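Local coordinates for protein alpha-Amylase (Thermotoga maritima, PDB 2B5D) that belongs to glycoside hydrolase family 57 and is built around the incomplete (beta/alpha)7 barrel of that family, at residues Ile34-Tyr38 with Ala350-His355; Ile39-Met43 with Ile113-Phe117; Met44-Ile48 with Leu364-Glu369. The contacts are given in a common frame with arbitrary orientation. Numbering follows the deposited sequence.

Interaction 1: Ile34-Tyr38 with Ala350-His355; sequences ITETY and AELFGH
Residues 34-38 form helix, part of the longer helix 27-47, and include a wider pi-type turn; 350-355 is a loop that tightens into a weakly bonded helix from about Leu-352. Within it Phe-353 N bonds Ala-350 O at 2.9 Å. The backbones come closest at Thr-37 and Gly-354, with CA atoms 5.0 Å apart. Gly-354 has phi/psi of 105/-29, and a CB there would run into Glu-36 O; instead its CA makes a CA-H...O contact to that oxygen at 3.4 Å. Thr-37, chi1 m, donates from OG1 to Phe-353 O at 3.2 Å, while its CG2 lies 3.3 Å from Ala-350 O. Glu-36 CG meets the His-355 ring at its edge, 3.3 Å from ND1. Farther along, water 1 bridges Tyr-38 OH and Glu-351 OE2, 2.5 Å from each, and donates to the carboxylate. Phe-353 meets Trp-246, and His-355 meets Phe-261, both edge-to-face. The contact joins the helix that follows strand 3-11 to the turn leaving the adjacent parallel strand 343-349, at the C-terminal rim of the family's beta/alpha barrel.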
loop_
_atom_site.group_PDB
_atom_site.type_symbol
_atom_site.label_atom_id
_atom_site.label_comp_id
_atom_site.label_asym_id
_atom_site.label_seq_id
_atom_site.Cartn_x
_atom_site.Cartn_y
_atom_site.Cartn_z
ATOM N N ILE A 34 13.495 24.887 13.886
ATOM C CA ILE A 34 13.564 26.146 14.662
ATOM C C ILE A 34 14.284 25.915 15.985
ATOM O O ILE A 34 15.137 26.705 16.403
ATOM C CB ILE A 34 12.150 26.761 14.934
ATOM C CG1 ILE A 34 11.410 27.039 13.631
ATOM C CG2 ILE A 34 12.265 28.053 15.680
ATOM C CD1 ILE A 34 10.033 27.681 13.815
ATOM N N THR A 35 13.945 24.804 16.635
ATOM C CA THR A 35 14.443 24.498 17.976
ATOM C C THR A 35 15.890 24.062 17.927
ATOM O O THR A 35 16.714 24.568 18.685
ATOM C CB THR A 35 13.551 23.428 18.680
ATOM O OG1 THR A 35 12.231 23.954 18.840
ATOM C CG2 THR A 35 14.097 23.046 20.056
ATOM N N GLU A 36 16.192 23.140 17.015
ATOM C CA GLU A 36 17.515 22.517 16.925
ATOM C C GLU A 36 18.551 23.357 16.184
ATOM O O GLU A 36 19.744 23.310 16.512
ATOM C CB GLU A 36 17.405 21.162 16.222
ATOM C CG GLU A 36 16.352 20.202 16.793
ATOM C CD GLU A 36 16.907 19.174 17.779
ATOM O OE1 GLU A 36 16.168 18.183 18.041
ATOM O OE2 GLU A 36 18.061 19.337 18.282
ATOM N N THR A 37 18.116 24.110 15.171
ATOM C CA THR A 37 19.062 24.833 14.309
ATOM C C THR A 37 18.917 26.343 14.296
ATOM O O THR A 37 19.850 27.020 14.633
ATOM C CB THR A 37 19.057 24.264 12.864
ATOM O OG1 THR A 37 19.261 22.852 12.914
ATOM C CG2 THR A 37 20.173 24.888 12.026
ATOM N N TYR A 38 17.759 26.884 13.917
ATOM C CA TYR A 38 17.677 28.337 13.687
ATOM C C TYR A 38 17.868 29.231 14.930
ATOM O O TYR A 38 18.593 30.242 14.876
ATOM C CB TYR A 38 16.408 28.727 12.926
ATOM C CG TYR A 38 16.111 27.848 11.749
ATOM C CD1 TYR A 38 17.118 27.418 10.897
ATOM C CD2 TYR A 38 14.819 27.443 11.488
ATOM C CE1 TYR A 38 16.841 26.596 9.818
ATOM C CE2 TYR A 38 14.529 26.631 10.405
ATOM C CZ TYR A 38 15.550 26.200 9.580
ATOM O OH TYR A 38 15.242 25.367 8.503
ATOM N N ALA A 350 21.971 23.391 6.431
ATOM C CA ALA A 350 21.917 23.973 7.789
ATOM C C ALA A 350 21.559 23.000 8.927
ATOM O O ALA A 350 22.096 23.118 10.043
ATOM C CB ALA A 350 20.979 25.160 7.829
ATOM N N GLU A 351 20.646 22.066 8.640
ATOM C CA GLU A 351 20.089 21.147 9.640
ATOM C C GLU A 351 21.091 20.099 10.076
ATOM O O GLU A 351 20.902 19.457 11.128
ATOM C CB GLU A 351 18.827 20.437 9.131
ATOM C CG GLU A 351 18.874 19.977 7.653
ATOM C CD GLU A 351 18.110 20.966 6.739
ATOM O OE1 GLU A 351 17.138 20.533 6.048
ATOM O OE2 GLU A 351 18.469 22.181 6.745
ATOM N N LEU A 352 22.138 19.913 9.257
ATOM C CA LEU A 352 23.278 19.131 9.656
ATOM C C LEU A 352 23.852 19.701 10.965
ATOM O O LEU A 352 24.425 18.955 11.740
ATOM C CB LEU A 352 24.354 19.057 8.556
ATOM C CG LEU A 352 24.162 18.371 7.170
ATOM C CD1 LEU A 352 25.476 18.328 6.349
ATOM C CD2 LEU A 352 23.512 16.972 7.193
ATOM N N PHE A 353 23.675 20.998 11.237
ATOM C CA PHE A 353 24.257 21.587 12.453
ATOM C C PHE A 353 23.189 21.843 13.495
ATOM O O PHE A 353 22.414 22.805 13.407
ATOM C CB PHE A 353 25.103 22.860 12.156
ATOM C CG PHE A 353 26.292 22.599 11.259
ATOM C CD1 PHE A 353 26.194 22.781 9.870
ATOM C CD2 PHE A 353 27.490 22.110 11.783
ATOM C CE1 PHE A 353 27.282 22.498 9.018
ATOM C CE2 PHE A 353 28.589 21.826 10.943
ATOM C CZ PHE A 353 28.478 22.023 9.554
ATOM N N GLY A 354 23.146 20.976 14.499
ATOM C CA GLY A 354 22.175 21.131 15.578
ATOM C C GLY A 354 21.023 20.144 15.477
ATOM O O GLY A 354 20.445 19.768 16.499
ATOM N N HIS A 355 20.687 19.711 14.267
ATOM C CA HIS A 355 19.578 18.795 14.117
ATOM C C HIS A 355 20.005 17.352 13.879
ATOM O O HIS A 355 19.759 16.507 14.734
ATOM C CB HIS A 355 18.521 19.295 13.125
ATOM C CG HIS A 355 17.313 18.410 13.044
ATOM N ND1 HIS A 355 16.480 18.184 14.125
ATOM C CD2 HIS A 355 16.827 17.659 12.026
ATOM C CE1 HIS A 355 15.526 17.341 13.767
ATOM N NE2 HIS A 355 15.718 17.005 12.502
HETATM O O HOH W 1 16.790 23.973 7.169
#

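Interaction 2: Ile39-Met43 with Ile113-Phe117; sequences IPLLM and ILNVF
Helix meets helix here at nearly a right angle. Segment 39-43 of helix 27-47 crosses 113-117 of helix 97-119 with axes 10.2 Å apart at closest approach and a signed crossing angle of 82°. The nearest CA pair is Ile-39 with Ile-113, 6.5 Å apart. Ile-39, with chi1 m and chi2 t, points toward the partner helix, gives up the largest area of the contact (88 Å²) and touches Ile-113, Val-116 and Phe-117. Its CD1 rests 3.8 Å from Ile-113 CG2, equally close to Ile-113 O, and 4.0 Å from Phe-117 CB. Its CG2 lies 3.9 Å from Val-116 CG1. Pro-40 follows; its nitrogen has no hydrogen to give to the preceding turn, and the helix kinks there. Leu-42 has its CA-to-CB bond directed toward 113-117 but stays just beyond contact. Helical bonding is regular again at Met-43, whose N reaches Ile-39 O at 2.7 Å. One turn on from Ile-39, Met-43 adds to the same apolar patch: CG is 4.0 Å from Val-116 CG2, and SD is 4.2 Å from Ile-113 CG1. No hydrogen bond spans the two segments. Behind this layer, Ile-113 and Phe-117 also pack on Tyr-74 of helix 68-91. The result is an apolar, almost orthogonal helix crossing. It joins a barrel helix, between strands 3-11 and 53-57, to the helical excursion inserted after strand 53-57 of the (beta/alpha)7 barrel.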
loop_
_atom_site.group_PDB
_atom_site.type_symbol
_atom_site.label_atom_id
_atom_site.label_comp_id
_atom_site.label_asym_id
_atom_site.label_seq_id
_atom_site.Cartn_x
_atom_site.Cartn_y
_atom_site.Cartn_z
ATOM N N ILE A 39 17.242 28.875 16.049
ATOM C CA ILE A 39 17.429 29.673 17.281
ATOM C C ILE A 39 18.823 29.482 17.924
ATOM O O ILE A 39 19.432 30.452 18.352
ATOM C CB ILE A 39 16.236 29.487 18.293
ATOM C CG1 ILE A 39 14.994 30.239 17.797
ATOM C CG2 ILE A 39 16.616 29.922 19.729
ATOM C CD1 ILE A 39 13.657 29.824 18.497
ATOM N N PRO A 40 19.325 28.232 18.016
ATOM C CA PRO A 40 20.711 28.039 18.472
ATOM C C PRO A 40 21.774 28.768 17.616
ATOM O O PRO A 40 22.805 29.137 18.146
ATOM C CB PRO A 40 20.909 26.525 18.370
ATOM C CG PRO A 40 19.557 25.956 18.502
ATOM C CD PRO A 40 18.653 26.946 17.790
ATOM N N LEU A 41 21.539 28.956 16.315
ATOM C CA LEU A 41 22.387 29.865 15.516
ATOM C C LEU A 41 22.304 31.293 16.021
ATOM O O LEU A 41 23.315 31.949 16.230
ATOM C CB LEU A 41 22.029 29.826 14.026
ATOM C CG LEU A 41 22.398 28.589 13.207
ATOM C CD1 LEU A 41 21.901 28.757 11.773
ATOM C CD2 LEU A 41 23.910 28.306 13.228
ATOM N N LEU A 42 21.089 31.766 16.221
ATOM C CA LEU A 42 20.858 33.060 16.823
ATOM C C LEU A 42 21.570 33.193 18.170
ATOM O O LEU A 42 22.258 34.171 18.415
ATOM C CB LEU A 42 19.351 33.307 16.968
ATOM C CG LEU A 42 18.632 34.202 15.943
ATOM C CD1 LEU A 42 19.430 34.421 14.676
ATOM C CD2 LEU A 42 17.260 33.665 15.634
ATOM N N MET A 43 21.408 32.204 19.037
ATOM C CA MET A 43 22.084 32.208 20.322
ATOM C C MET A 43 23.600 32.286 20.165
ATOM O O MET A 43 24.277 33.064 20.834
ATOM C CB MET A 43 21.659 30.984 21.131
ATOM C CG MET A 43 20.453 31.286 22.022
ATOM S SD MET A 43 19.363 29.881 22.377
ATOM C CE MET A 43 20.495 28.488 22.313
ATOM N N ILE A 113 15.256 28.774 24.598
ATOM C CA ILE A 113 14.844 28.823 23.199
ATOM C C ILE A 113 13.528 29.574 22.997
ATOM O O ILE A 113 13.467 30.500 22.190
ATOM C CB ILE A 113 14.839 27.399 22.571
ATOM C CG1 ILE A 113 16.274 27.020 22.205
ATOM C CG2 ILE A 113 13.916 27.299 21.339
ATOM C CD1 ILE A 113 16.503 25.561 22.183
ATOM N N LEU A 114 12.495 29.192 23.748
ATOM C CA LEU A 114 11.161 29.810 23.638
ATOM C C LEU A 114 11.214 31.282 24.017
ATOM O O LEU A 114 10.448 32.094 23.487
ATOM C CB LEU A 114 10.154 29.096 24.541
ATOM C CG LEU A 114 8.696 28.912 24.114
ATOM C CD1 LEU A 114 7.846 28.619 25.350
ATOM C CD2 LEU A 114 8.102 30.071 23.315
ATOM N N ASN A 115 12.136 31.598 24.927
ATOM C CA ASN A 115 12.427 32.953 25.367
ATOM C C ASN A 115 13.081 33.823 24.309
ATOM O O ASN A 115 12.778 35.017 24.223
ATOM C CB ASN A 115 13.362 32.909 26.555
ATOM C CG ASN A 115 12.947 33.857 27.631
ATOM O OD1 ASN A 115 12.122 33.505 28.485
ATOM N ND2 ASN A 115 13.495 35.076 27.603
ATOM N N VAL A 116 13.998 33.242 23.532
ATOM C CA VAL A 116 14.565 33.935 22.372
ATOM C C VAL A 116 13.465 34.193 21.352
ATOM O O VAL A 116 13.366 35.275 20.798
ATOM C CB VAL A 116 15.735 33.148 21.725
ATOM C CG1 VAL A 116 16.093 33.708 20.344
ATOM C CG2 VAL A 116 16.961 33.146 22.647
ATOM N N PHE A 117 12.631 33.187 21.122
ATOM C CA PHE A 117 11.517 33.292 20.197
ATOM C C PHE A 117 10.594 34.445 20.581
ATOM O O PHE A 117 10.070 35.144 19.708
ATOM C CB PHE A 117 10.751 31.981 20.190
ATOM C CG PHE A 117 9.670 31.910 19.161
ATOM C CD1 PHE A 117 8.347 32.131 19.510
ATOM C CD2 PHE A 117 9.967 31.576 17.848
ATOM C CE1 PHE A 117 7.334 32.039 18.562
ATOM C CE2 PHE A 117 8.959 31.488 16.895
ATOM C CZ PHE A 117 7.642 31.722 17.255
#

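Interaction 3: Met44-Ile48 with Leu364-Glu369; sequences MFDEI and LKRFFE
Met-44 and Ile-48 form the apolar centre where two helices of the (beta/alpha)7 barrel lie side by side: helix 27-47, which links strands 3-11 and 53-57, and helix 360-373, which links strands 343-349 and 377-379. The nearest CA atoms belong to Met-44 and Lys-365, 6.6 Å apart. Met-44, chi1 t, reaches in until its CE is 3.7 Å from Leu-364 CB and 4.0 Å from Phe-368 CE2, while its CG sits 3.5 Å from Lys-365 CB. Ile-48 is the first residue to leave helical angles, though its N still bonds Met-44 O at 3.0 Å. With chi1 and chi2 both t, it extends CD1 to 3.4 Å from Phe-368 CB, at the edge of that ring, and to 3.6 Å from Glu-369 CG. Phe-368 also touches Ile-7 of strand 3-11 and Leu-53 of strand 53-57.

Segment 364-369 is regular helix throughout, with Phe-368 N to Leu-364 O at 3.0 Å, and holds an internal salt bridge from Arg-366 NH2 to Glu-369 OE1 at 2.6 Å; Glu-317 is a second partner of the arginine. The polar edge of the contact is made by Glu-47 and Lys-365. The lysine stretches fully, all four chi angles t, bringing its NZ to 3.4 Å from Glu-47 CG. Their charges stay beyond salt-bridge range, Glu-47 OE1 to Lys-365 NZ being 4.6 Å. Water 2 lies between them, donating to Glu-47 O at 3.2 Å and weakly accepting from Lys-365 NZ at 3.4 Å.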
loop_
_atom_site.group_PDB
_atom_site.type_symbol
_atom_site.label_atom_id
_atom_site.label_comp_id
_atom_site.label_asym_id
_atom_site.label_seq_id
_atom_site.Cartn_x
_atom_site.Cartn_y
_atom_site.Cartn_z
ATOM N N MET A 44 24.120 31.485 19.254
ATOM C CA MET A 44 25.525 31.493 18.935
ATOM C C MET A 44 26.040 32.822 18.351
ATOM O O MET A 44 27.170 33.198 18.625
ATOM C CB MET A 44 25.816 30.316 18.009
ATOM C CG MET A 44 27.290 29.978 17.809
ATOM S SD MET A 44 28.046 30.784 16.370
ATOM C CE MET A 44 27.774 29.584 15.069
ATOM N N PHE A 45 25.238 33.534 17.554
ATOM C CA PHE A 45 25.685 34.812 16.967
ATOM C C PHE A 45 25.769 35.851 18.055
ATOM O O PHE A 45 26.640 36.707 18.042
ATOM C CB PHE A 45 24.727 35.350 15.886
ATOM C CG PHE A 45 24.574 34.459 14.680
ATOM C CD1 PHE A 45 23.535 34.669 13.799
ATOM C CD2 PHE A 45 25.450 33.406 14.435
ATOM C CE1 PHE A 45 23.367 33.852 12.703
ATOM C CE2 PHE A 45 25.284 32.596 13.341
ATOM C CZ PHE A 45 24.237 32.821 12.473
ATOM N N ASP A 46 24.812 35.779 18.974
ATOM C CA ASP A 46 24.759 36.651 20.121
ATOM C C ASP A 46 25.960 36.424 21.049
ATOM O O ASP A 46 26.623 37.394 21.446
ATOM C CB ASP A 46 23.445 36.423 20.852
ATOM C CG ASP A 46 23.203 37.440 21.957
ATOM O OD1 ASP A 46 23.182 37.013 23.136
ATOM O OD2 ASP A 46 23.026 38.649 21.656
ATOM N N GLU A 47 26.253 35.158 21.362
ATOM C CA GLU A 47 27.284 34.809 22.337
ATOM C C GLU A 47 28.725 35.003 21.827
ATOM O O GLU A 47 29.580 35.528 22.566
ATOM C CB GLU A 47 27.066 33.381 22.852
ATOM C CG GLU A 47 28.105 32.877 23.862
ATOM C CD GLU A 47 27.835 33.328 25.320
ATOM O OE1 GLU A 47 28.816 33.546 26.085
ATOM O OE2 GLU A 47 26.644 33.456 25.706
ATOM N N ILE A 48 29.004 34.585 20.588
ATOM C CA ILE A 48 30.351 34.732 20.018
ATOM C C ILE A 48 30.753 36.215 19.930
ATOM O O ILE A 48 29.879 37.100 19.830
ATOM C CB ILE A 48 30.498 34.010 18.636
ATOM C CG1 ILE A 48 31.955 33.585 18.417
ATOM C CG2 ILE A 48 29.965 34.878 17.496
ATOM C CD1 ILE A 48 32.217 32.753 17.174
ATOM N N LEU A 364 30.436 24.781 15.262
ATOM C CA LEU A 364 30.516 25.990 14.491
ATOM C C LEU A 364 31.095 27.158 15.265
ATOM O O LEU A 364 31.879 27.965 14.716
ATOM C CB LEU A 364 29.160 26.359 13.881
ATOM C CG LEU A 364 29.207 26.237 12.358
ATOM C CD1 LEU A 364 30.159 27.284 11.821
ATOM C CD2 LEU A 364 29.665 24.842 11.848
ATOM N N LYS A 365 30.722 27.239 16.538
ATOM C CA LYS A 365 31.128 28.366 17.367
ATOM C C LYS A 365 32.611 28.246 17.725
ATOM O O LYS A 365 33.345 29.225 17.709
ATOM C CB LYS A 365 30.286 28.437 18.637
ATOM C CG LYS A 365 30.556 29.686 19.482
ATOM C CD LYS A 365 30.308 29.364 20.938
ATOM C CE LYS A 365 30.276 30.623 21.776
ATOM N NZ LYS A 365 30.093 30.228 23.192
ATOM N N ARG A 366 33.044 27.036 18.028
ATOM C CA ARG A 366 34.416 26.818 18.389
ATOM C C ARG A 366 35.316 26.989 17.192
ATOM O O ARG A 366 36.414 27.509 17.337
ATOM C CB ARG A 366 34.615 25.459 19.092
ATOM C CG ARG A 366 34.119 25.501 20.549
ATOM C CD ARG A 366 34.755 26.668 21.397
ATOM N NE ARG A 366 36.194 26.437 21.575
ATOM C CZ ARG A 366 37.144 27.344 21.381
ATOM N NH1 ARG A 366 38.414 27.004 21.558
ATOM N NH2 ARG A 366 36.831 28.591 21.028
ATOM N N PHE A 367 34.847 26.560 16.020
ATOM C CA PHE A 367 35.629 26.697 14.797
ATOM C C PHE A 367 35.778 28.158 14.434
ATOM O O PHE A 367 36.841 28.564 14.014
ATOM C CB PHE A 367 35.023 25.905 13.648
ATOM C CG PHE A 367 35.777 26.026 12.363
ATOM C CD1 PHE A 367 36.956 25.325 12.173
ATOM C CD2 PHE A 367 35.279 26.815 11.314
ATOM C CE1 PHE A 367 37.673 25.417 10.951
ATOM C CE2 PHE A 367 35.972 26.915 10.094
ATOM C CZ PHE A 367 37.183 26.220 9.909
ATOM N N PHE A 368 34.727 28.952 14.615
ATOM C CA PHE A 368 34.827 30.379 14.336
ATOM C C PHE A 368 35.846 31.036 15.252
ATOM O O PHE A 368 36.708 31.782 14.777
ATOM C CB PHE A 368 33.477 31.089 14.444
ATOM C CG PHE A 368 32.540 30.805 13.298
ATOM C CD1 PHE A 368 32.985 30.148 12.146
ATOM C CD2 PHE A 368 31.217 31.232 13.354
ATOM C CE1 PHE A 368 32.131 29.910 11.094
ATOM C CE2 PHE A 368 30.349 31.006 12.291
ATOM C CZ PHE A 368 30.806 30.348 11.162
ATOM N N GLU A 369 35.765 30.737 16.544
ATOM C CA GLU A 369 36.661 31.349 17.528
ATOM C C GLU A 369 38.115 30.987 17.258
ATOM O O GLU A 369 39.005 31.821 17.395
ATOM C CB GLU A 369 36.241 31.003 18.967
ATOM C CG GLU A 369 34.902 31.614 19.361
ATOM C CD GLU A 369 34.367 31.155 20.721
ATOM O OE1 GLU A 369 34.694 30.025 21.200
ATOM O OE2 GLU A 369 33.606 31.956 21.322
HETATM O O HOH W 2 31.411 33.297 23.974
#

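Overall arrangement
Helix 27-47, with Ile-48 just after its end, supplies the first segment of all three contacts, in consecutive steps of five residues. The centre of interaction 1 is nearest the centre of the chain, about 10 Å away, against about 17 Å for interaction 2 and 20 Å for interaction 3. The centres of interactions 1 and 2 are about 11 Å apart; the helix continues between them through a probable hydrogen bond from Ile-39 N to Ile-34 O, 3.0 Å. Interactions 1 and 3, about 15 Å apart, touch where Phe-353 CE2 packs 3.3 Å from Leu-364 CD2. Interactions 2 and 3, about 14 Å apart, simply adjoin in sequence. The helix thus meets both the inserted helices and the last part of the barrel.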